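Local coordinates for phosphate-binding protein (Xanthomonas axonopodis pv. citri, PDB 5UB3) that probably acts as a periplasmic sensor of the phosphonate-binding family, capturing an anionic ligand and passing the signal to a partner diguanylate cyclase, at residues A70-Q75 / A270-V275; P208-V213 / R263-L268. All coordinates share one frame; numbering follows the deposited sequence.

Contact 1 of 2, residues A70-Q75 / A270-V275; sequences AMLLEQ and AGVQRV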
ATOM      1  N   ALA A  70      -5.045  -3.089   2.232  1.00 17.20           N
ATOM      2  CA  ALA A  70      -5.904  -4.279   2.118  1.00 16.15           C
ATOM      3  C   ALA A  70      -6.604  -4.572   3.424  1.00 16.39           C
ATOM      4  O   ALA A  70      -7.776  -4.902   3.435  1.00 15.82           O
ATOM      5  CB  ALA A  70      -5.105  -5.491   1.658  1.00 15.12           C
ATOM      6  N   MET A  71      -5.853  -4.477   4.517  1.00 16.69           N
ATOM      7  CA  MET A  71      -6.407  -4.748   5.809  1.00 17.57           C
ATOM      8  C   MET A  71      -7.402  -3.677   6.215  1.00 16.26           C
ATOM      9  O   MET A  71      -8.378  -4.017   6.869  1.00 15.04           O
ATOM     10  CB  MET A  71      -5.310  -4.992   6.865  1.00 17.40           C
ATOM     11  CG  MET A  71      -4.473  -6.228   6.552  1.00 17.83           C
ATOM     12  SD  MET A  71      -5.428  -7.733   6.477  1.00 20.27           S
ATOM     13  CE  MET A  71      -5.780  -7.964   4.705  1.00 20.70           C
ATOM     14  N   LEU A  72      -7.192  -2.410   5.797  1.00 15.26           N
ATOM     15  CA  LEU A  72      -8.237  -1.403   6.020  1.00 16.91           C
ATOM     16  C   LEU A  72      -9.544  -1.880   5.396  1.00 16.45           C
ATOM     17  O   LEU A  72     -10.634  -1.758   5.997  1.00 18.44           O
ATOM     18  CB  LEU A  72      -7.882  -0.047   5.410  1.00 15.80           C
ATOM     19  CG  LEU A  72      -6.693   0.618   6.050  1.00 16.31           C
ATOM     20  CD1 LEU A  72      -6.321   1.864   5.257  1.00 16.62           C
ATOM     21  CD2 LEU A  72      -7.014   1.012   7.456  1.00 17.69           C
ATOM     22  N   LEU A  73      -9.444  -2.414   4.187  1.00 16.37           N
ATOM     23  CA  LEU A  73     -10.645  -2.868   3.502  1.00 16.92           C
ATOM     24  C   LEU A  73     -11.250  -4.080   4.209  1.00 19.61           C
ATOM     25  O   LEU A  73     -12.458  -4.106   4.449  1.00 23.76           O
ATOM     26  CB  LEU A  73     -10.377  -3.183   2.053  1.00 17.02           C
ATOM     27  CG  LEU A  73      -9.767  -2.088   1.192  1.00 17.96           C
ATOM     28  CD1 LEU A  73      -9.360  -2.637  -0.168  1.00 17.54           C
ATOM     29  CD2 LEU A  73     -10.728  -0.920   1.069  1.00 17.29           C
ATOM     30  N   GLU A  74     -10.430  -5.067   4.557  1.00 19.13           N
ATOM     31  CA  GLU A  74     -10.947  -6.252   5.279  1.00 21.81           C
ATOM     32  C   GLU A  74     -11.587  -5.853   6.611  1.00 21.96           C
ATOM     33  O   GLU A  74     -12.630  -6.373   6.967  1.00 20.53           O
ATOM     34  CB  GLU A  74      -9.861  -7.299   5.523  1.00 21.68           C
ATOM     35  CG  GLU A  74     -10.418  -8.638   5.965  1.00 27.53           C
ATOM     36  CD  GLU A  74      -9.365  -9.699   6.129  1.00 29.28           C
ATOM     37  OE1 GLU A  74      -9.540 -10.836   5.672  1.00 33.19           O
ATOM     38  OE2 GLU A  74      -8.408  -9.398   6.802  1.00 31.36           O
ATOM     39  N   GLN A  75     -10.977  -4.918   7.326  1.00 21.41           N
ATOM     40  CA  GLN A  75     -11.511  -4.509   8.644  1.00 24.34           C
ATOM     41  C   GLN A  75     -12.868  -3.877   8.586  1.00 24.64           C
ATOM     42  O   GLN A  75     -13.681  -4.096   9.453  1.00 23.18           O
ATOM     43  CB  GLN A  75     -10.593  -3.529   9.336  1.00 22.02           C
ATOM     44  CG  GLN A  75      -9.357  -4.184   9.852  1.00 21.32           C
ATOM     45  CD  GLN A  75      -8.306  -3.166  10.250  1.00 21.56           C
ATOM     46  OE1 GLN A  75      -8.553  -1.931  10.271  1.00 18.57           O
ATOM     47  NE2 GLN A  75      -7.135  -3.675  10.632  1.00 21.51           N
ATOM     48  N   ALA A 270      -4.009  -6.523  12.906  1.00 22.38           N
ATOM     49  CA  ALA A 270      -4.052  -6.065  14.321  1.00 20.87           C
ATOM     50  C   ALA A 270      -3.311  -4.727  14.451  1.00 19.90           C
ATOM     51  O   ALA A 270      -3.783  -3.810  15.084  1.00 21.24           O
ATOM     52  CB  ALA A 270      -3.435  -7.084  15.234  1.00 22.64           C
ATOM     53  N   GLY A 271      -2.186  -4.616  13.797  1.00 18.91           N
ATOM     54  CA  GLY A 271      -1.398  -3.403  13.867  1.00 20.05           C
ATOM     55  C   GLY A 271      -2.068  -2.215  13.244  1.00 18.24           C
ATOM     56  O   GLY A 271      -2.035  -1.123  13.775  1.00 19.18           O
ATOM     57  N   VAL A 272      -2.669  -2.433  12.079  1.00 19.29           N
ATOM     58  CA  VAL A 272      -3.479  -1.416  11.415  1.00 18.76           C
ATOM     59  C   VAL A 272      -4.632  -1.021  12.295  1.00 19.08           C
ATOM     60  O   VAL A 272      -4.922   0.160  12.385  1.00 16.64           O
ATOM     61  CB  VAL A 272      -3.994  -1.927  10.033  1.00 18.31           C
ATOM     62  CG1 VAL A 272      -5.100  -1.046   9.467  1.00 19.65           C
ATOM     63  CG2 VAL A 272      -2.807  -2.032   9.076  1.00 18.16           C
ATOM     64  N   GLN A 273      -5.314  -2.008  12.925  1.00 19.61           N
ATOM     65  CA  GLN A 273      -6.471  -1.674  13.758  1.00 22.02           C
ATOM     66  C   GLN A 273      -6.004  -0.800  14.900  1.00 20.24           C
ATOM     67  O   GLN A 273      -6.668   0.128  15.289  1.00 22.81           O
ATOM     68  CB  GLN A 273      -7.163  -2.935  14.340  1.00 22.36           C
ATOM     69  CG  GLN A 273      -8.418  -2.646  15.140  1.00 24.87           C
ATOM     70  CD  GLN A 273      -9.478  -1.997  14.269  1.00 25.62           C
ATOM     71  OE1 GLN A 273      -9.801  -0.791  14.394  1.00 27.73           O
ATOM     72  NE2 GLN A 273      -9.945  -2.760  13.329  1.00 26.14           N
ATOM     73  N   ARG A 274      -4.858  -1.124  15.436  1.00 21.34           N
ATOM     74  CA  ARG A 274      -4.314  -0.341  16.550  1.00 21.07           C
ATOM     75  C   ARG A 274      -4.027   1.072  16.131  1.00 19.57           C
ATOM     76  O   ARG A 274      -4.307   2.033  16.884  1.00 19.45           O
ATOM     77  CB  ARG A 274      -3.059  -1.000  17.049  1.00 22.87           C
ATOM     78  CG  ARG A 274      -2.440  -0.319  18.236  1.00 25.12           C
ATOM     79  CD  ARG A 274      -1.127  -1.000  18.575  1.00 27.73           C
ATOM     80  NE  ARG A 274      -0.518  -0.412  19.746  1.00 27.08           N
ATOM     81  CZ  ARG A 274       0.620  -0.827  20.303  1.00 27.10           C
ATOM     82  NH1 ARG A 274       1.339  -1.840  19.812  1.00 30.16           N
ATOM     83  NH2 ARG A 274       1.033  -0.205  21.365  1.00 28.36           N
ATOM     84  N   VAL A 275      -3.447   1.230  14.939  1.00 18.36           N
ATOM     85  CA  VAL A 275      -3.216   2.573  14.398  1.00 17.66           C
ATOM     86  C   VAL A 275      -4.558   3.324  14.273  1.00 18.72           C
ATOM     87  O   VAL A 275      -4.717   4.501  14.666  1.00 17.32           O
ATOM     88  CB  VAL A 275      -2.491   2.525  13.041  1.00 17.72           C
ATOM     89  CG1 VAL A 275      -2.483   3.925  12.391  1.00 17.78           C
ATOM     90  CG2 VAL A 275      -1.065   2.045  13.226  1.00 18.11           C
TER
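Gln75 and Val272 meet because their torsions aim them at each other: Gln75 sets CG anti to its carbonyl carbon (chi1 -73°) and runs extended to CD, while Val272 places CG1 anti to its backbone N (chi1 166°), facing helix 67-75. The Gln75 amide lies against the valine, with NE2 3.5 Å from Val272 CG1 and 3.6 Å from its CB. The same methyl is shared with Leu72, whose side chain crosses that of Val272 at about a right angle and brings CD2 to 3.5 Å from CG1, closer than usual van der Waals contact. Toward Met71 the touch is lighter, its CB standing 4.5 Å from Val272 CG2 while the sulfur end of the methionine leads away. The Gln273 side chain crosses that of Gln75 obliquely at the more exposed border.

The two short helical segments cross at -78° with their axes 9.6 Å apart, so the interface is small and rests mainly on Val272 and Gln75. The polar end of Gln75 is held by the helix it faces: OE1 is hydrogen-bonded to Arg276 and NE2 to Ser269, one residue on each flank of 270-275. Chemically, the contact joins an apolar patch, Leu72 against Val272, to an amide whose oxygen and nitrogen are each hydrogen-bonded to helix 259-277, which should limit rotation of that amide about its last torsion.

Contact 2 of 2, residues P208-V213 / R263-L268; sequences PVPRAV and RRLQEL
Strand 209-217, which pairs with strand 92-100, is covered here by the long C-terminal helix 259-277, and Pro210 of segment 208-213 meets Arg264. The Arg264 chain leaves the helix with CG anti to the carbonyl carbon, stays extended through CD and then bends at chi3 (79°), which turns NE off the line of the chain. Pro210 CD lies 3.8 Å above the plane of the guanidinium, over its centre, with Pro210 N over the same face, and Pro210 CG is 4.0 Å from Arg264 CB.

At the edge of the same group, close to its plane, NH2 gives a weak hydrogen bond to Pro208 O at 3.3 Å, bent to 146°. A water also in the plane accepts from Arg264 NE at 2.9 Å and makes a weak, longer bond back to Pro208 O, so that this carbonyl is approached both directly and through solvent. NH2 has its stronger partner in Asp92, a salt bridge that ties the arginine to strand 92-100 as well.

Deeper in, the contact turns apolar. Pro210 CG lies 4.3 Å from Leu265 CD2, and Val209 CB is 4.5 Å from Leu268 CD2. Together these layers form a helix-on-strand interface, bridged by an arginine, of the alpha/beta kind found in periplasmic binding proteins, where helices cover the strands of the lobes.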
ATOM      1  N   PRO A 208       9.531  -6.765   8.228  1.00 23.87           N
ATOM      2  CA  PRO A 208       8.900  -6.860   6.897  1.00 23.05           C
ATOM      3  C   PRO A 208       7.528  -7.425   7.024  1.00 21.54           C
ATOM      4  O   PRO A 208       7.228  -8.097   7.993  1.00 20.03           O
ATOM      5  CB  PRO A 208       9.824  -7.808   6.135  1.00 23.93           C
ATOM      6  CG  PRO A 208      10.314  -8.702   7.223  1.00 25.09           C
ATOM      7  CD  PRO A 208      10.587  -7.761   8.376  1.00 24.66           C
ATOM      8  N   VAL A 209       6.687  -7.094   6.063  1.00 19.45           N
ATOM      9  CA  VAL A 209       5.347  -7.669   5.955  1.00 18.08           C
ATOM     10  C   VAL A 209       5.203  -8.086   4.515  1.00 17.76           C
ATOM     11  O   VAL A 209       5.925  -7.586   3.669  1.00 16.90           O
ATOM     12  CB  VAL A 209       4.248  -6.627   6.354  1.00 18.21           C
ATOM     13  CG1 VAL A 209       4.378  -6.204   7.823  1.00 18.72           C
ATOM     14  CG2 VAL A 209       4.315  -5.441   5.442  1.00 18.54           C
ATOM     15  N   PRO A 210       4.213  -8.947   4.211  1.00 19.68           N
ATOM     16  CA  PRO A 210       3.949  -9.181   2.834  1.00 19.81           C
ATOM     17  C   PRO A 210       3.533  -7.894   2.170  1.00 20.29           C
ATOM     18  O   PRO A 210       2.811  -7.100   2.724  1.00 21.79           O
ATOM     19  CB  PRO A 210       2.826 -10.191   2.800  1.00 18.66           C
ATOM     20  CG  PRO A 210       2.463 -10.462   4.181  1.00 20.79           C
ATOM     21  CD  PRO A 210       3.217  -9.540   5.098  1.00 19.99           C
ATOM     22  N   ARG A 211       4.013  -7.765   0.970  1.00 22.20           N
ATOM     23  CA  ARG A 211       3.966  -6.566   0.193  1.00 25.06           C
ATOM     24  C   ARG A 211       2.598  -6.219  -0.376  1.00 22.70           C
ATOM     25  O   ARG A 211       2.136  -5.075  -0.309  1.00 20.25           O
ATOM     26  CB  ARG A 211       4.935  -6.830  -0.941  1.00 29.39           C
ATOM     27  CG  ARG A 211       4.893  -5.787  -1.947  1.00 33.21           C
ATOM     28  CD  ARG A 211       6.234  -5.476  -2.463  1.00 30.38           C
ATOM     29  NE  ARG A 211       6.074  -4.179  -3.058  1.00 28.03           N
ATOM     30  CZ  ARG A 211       6.848  -3.712  -4.011  1.00 29.40           C
ATOM     31  NH1 ARG A 211       7.876  -4.422  -4.497  1.00 28.12           N
ATOM     32  NH2 ARG A 211       6.571  -2.506  -4.464  1.00 30.21           N
ATOM     33  N   ALA A 212       1.940  -7.192  -0.995  1.00 18.29           N
ATOM     34  CA  ALA A 212       0.673  -6.876  -1.679  1.00 16.53           C
ATOM     35  C   ALA A 212      -0.176  -8.091  -1.748  1.00 16.84           C
ATOM     36  O   ALA A 212       0.318  -9.189  -1.503  1.00 13.97           O
ATOM     37  CB  ALA A 212       0.913  -6.309  -3.050  1.00 16.29           C
ATOM     38  N   VAL A 213      -1.461  -7.871  -2.056  1.00 16.65           N
ATOM     39  CA  VAL A 213      -2.464  -8.924  -1.973  1.00 14.37           C
ATOM     40  C   VAL A 213      -3.584  -8.534  -2.907  1.00 15.06           C
ATOM     41  O   VAL A 213      -3.966  -7.359  -3.022  1.00 15.18           O
ATOM     42  CB  VAL A 213      -2.961  -9.106  -0.526  1.00 16.17           C
ATOM     43  CG1 VAL A 213      -3.478  -7.837   0.053  1.00 15.98           C
ATOM     44  CG2 VAL A 213      -4.027 -10.187  -0.368  1.00 14.55           C
ATOM     45  N   ARG A 263      -1.389 -15.621   8.874  1.00 24.08           N
ATOM     46  CA  ARG A 263      -0.881 -15.174  10.176  1.00 24.99           C
ATOM     47  C   ARG A 263      -0.244 -13.810  10.010  1.00 22.18           C
ATOM     48  O   ARG A 263      -0.475 -12.934  10.801  1.00 20.20           O
ATOM     49  CB  ARG A 263       0.142 -16.141  10.741  1.00 28.60           C
ATOM     50  CG  ARG A 263      -0.447 -17.439  11.316  1.00 37.22           C
ATOM     51  CD  ARG A 263       0.622 -18.423  11.902  1.00 40.70           C
ATOM     52  NE  ARG A 263       1.438 -19.133  10.898  1.00 39.08           N
ATOM     53  CZ  ARG A 263       1.252 -20.390  10.426  1.00 43.13           C
ATOM     54  NH1 ARG A 263       0.252 -21.211  10.863  1.00 39.82           N
ATOM     55  NH2 ARG A 263       2.083 -20.855   9.457  1.00 39.91           N
ATOM     56  N   ARG A 264       0.502 -13.614   8.943  1.00 22.00           N
ATOM     57  CA  ARG A 264       1.166 -12.330   8.755  1.00 21.89           C
ATOM     58  C   ARG A 264       0.168 -11.249   8.457  1.00 20.99           C
ATOM     59  O   ARG A 264       0.335 -10.117   8.929  1.00 21.17           O
ATOM     60  CB  ARG A 264       2.255 -12.395   7.706  1.00 22.77           C
ATOM     61  CG  ARG A 264       3.395 -13.320   8.137  1.00 23.16           C
ATOM     62  CD  ARG A 264       4.441 -13.394   7.070  1.00 25.33           C
ATOM     63  NE  ARG A 264       5.310 -12.229   7.083  1.00 21.38           N
ATOM     64  CZ  ARG A 264       6.094 -11.881   6.079  1.00 24.10           C
ATOM     65  NH1 ARG A 264       6.079 -12.562   4.955  1.00 23.17           N
ATOM     66  NH2 ARG A 264       6.843 -10.777   6.177  1.00 24.64           N
ATOM     67  N   LEU A 265      -0.855 -11.546   7.662  1.00 20.59           N
ATOM     68  CA  LEU A 265      -1.915 -10.557   7.436  1.00 21.36           C
ATOM     69  C   LEU A 265      -2.712 -10.282   8.675  1.00 22.53           C
ATOM     70  O   LEU A 265      -3.095  -9.144   8.930  1.00 22.09           O
ATOM     71  CB  LEU A 265      -2.850 -10.980   6.306  1.00 21.02           C
ATOM     72  CG  LEU A 265      -2.196 -10.922   4.930  1.00 20.79           C
ATOM     73  CD1 LEU A 265      -3.252 -11.440   3.908  1.00 19.80           C
ATOM     74  CD2 LEU A 265      -1.744  -9.524   4.558  1.00 20.61           C
ATOM     75  N   GLN A 266      -2.960 -11.321   9.471  1.00 24.42           N
ATOM     76  CA  GLN A 266      -3.661 -11.135  10.734  1.00 27.52           C
ATOM     77  C   GLN A 266      -2.841 -10.205  11.699  1.00 25.35           C
ATOM     78  O   GLN A 266      -3.410  -9.293  12.332  1.00 24.96           O
ATOM     79  CB  GLN A 266      -3.999 -12.509  11.322  1.00 33.26           C
ATOM     80  CG  GLN A 266      -4.974 -12.490  12.468  1.00 40.03           C
ATOM     81  CD  GLN A 266      -4.348 -11.864  13.697  1.00 41.93           C
ATOM     82  OE1 GLN A 266      -3.297 -12.305  14.142  1.00 49.55           O
ATOM     83  NE2 GLN A 266      -4.961 -10.804  14.225  1.00 42.19           N
ATOM     84  N   GLU A 267      -1.532 -10.397  11.772  1.00 24.46           N
ATOM     85  CA  GLU A 267      -0.694  -9.537  12.656  1.00 25.91           C
ATOM     86  C   GLU A 267      -0.684  -8.099  12.143  1.00 24.42           C
ATOM     87  O   GLU A 267      -0.783  -7.146  12.914  1.00 22.54           O
ATOM     88  CB  GLU A 267       0.705 -10.037  12.720  1.00 25.61           C
ATOM     89  CG  GLU A 267       0.771 -11.298  13.535  1.00 31.58           C
ATOM     90  CD  GLU A 267       2.116 -12.009  13.433  1.00 35.10           C
ATOM     91  OE1 GLU A 267       3.028 -11.500  12.748  1.00 33.28           O
ATOM     92  OE2 GLU A 267       2.241 -13.094  14.049  1.00 38.79           O
ATOM     93  N   LEU A 268      -0.578  -7.967  10.828  1.00 22.89           N
ATOM     94  CA  LEU A 268      -0.608  -6.657  10.212  1.00 23.71           C
ATOM     95  C   LEU A 268      -1.949  -6.027  10.436  1.00 22.64           C
ATOM     96  O   LEU A 268      -2.035  -4.863  10.864  1.00 24.91           O
ATOM     97  CB  LEU A 268      -0.277  -6.748   8.733  1.00 24.46           C
ATOM     98  CG  LEU A 268      -0.510  -5.477   7.915  1.00 23.69           C
ATOM     99  CD1 LEU A 268       0.297  -4.309   8.451  1.00 25.73           C
ATOM    100  CD2 LEU A 268      -0.125  -5.761   6.488  1.00 24.27           C
TER
HETATM  101  O   HOH W   1       5.122 -10.486   9.354  1.00 26.92           O

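How the contacts relate
Helix 259-277 supplies one side of both contacts: residues 263-268 lie against residues 208-213, and residues 270-275 lie across helix 67-75. The contact centres are 11 Å apart and the two join directly. Ala70 CB of contact 1 reaches Val213 CG1 of contact 2 at 3.3 Å, while Met71 SD packs 3.7 Å from Leu265 O and Met71 CG lies 4.3 Å from Leu268 CG. Met71 thus touches residues of both contacts, joining the two helices next to the strand. Along the chain, contact 2 is nested inside the loop closed by contact 1.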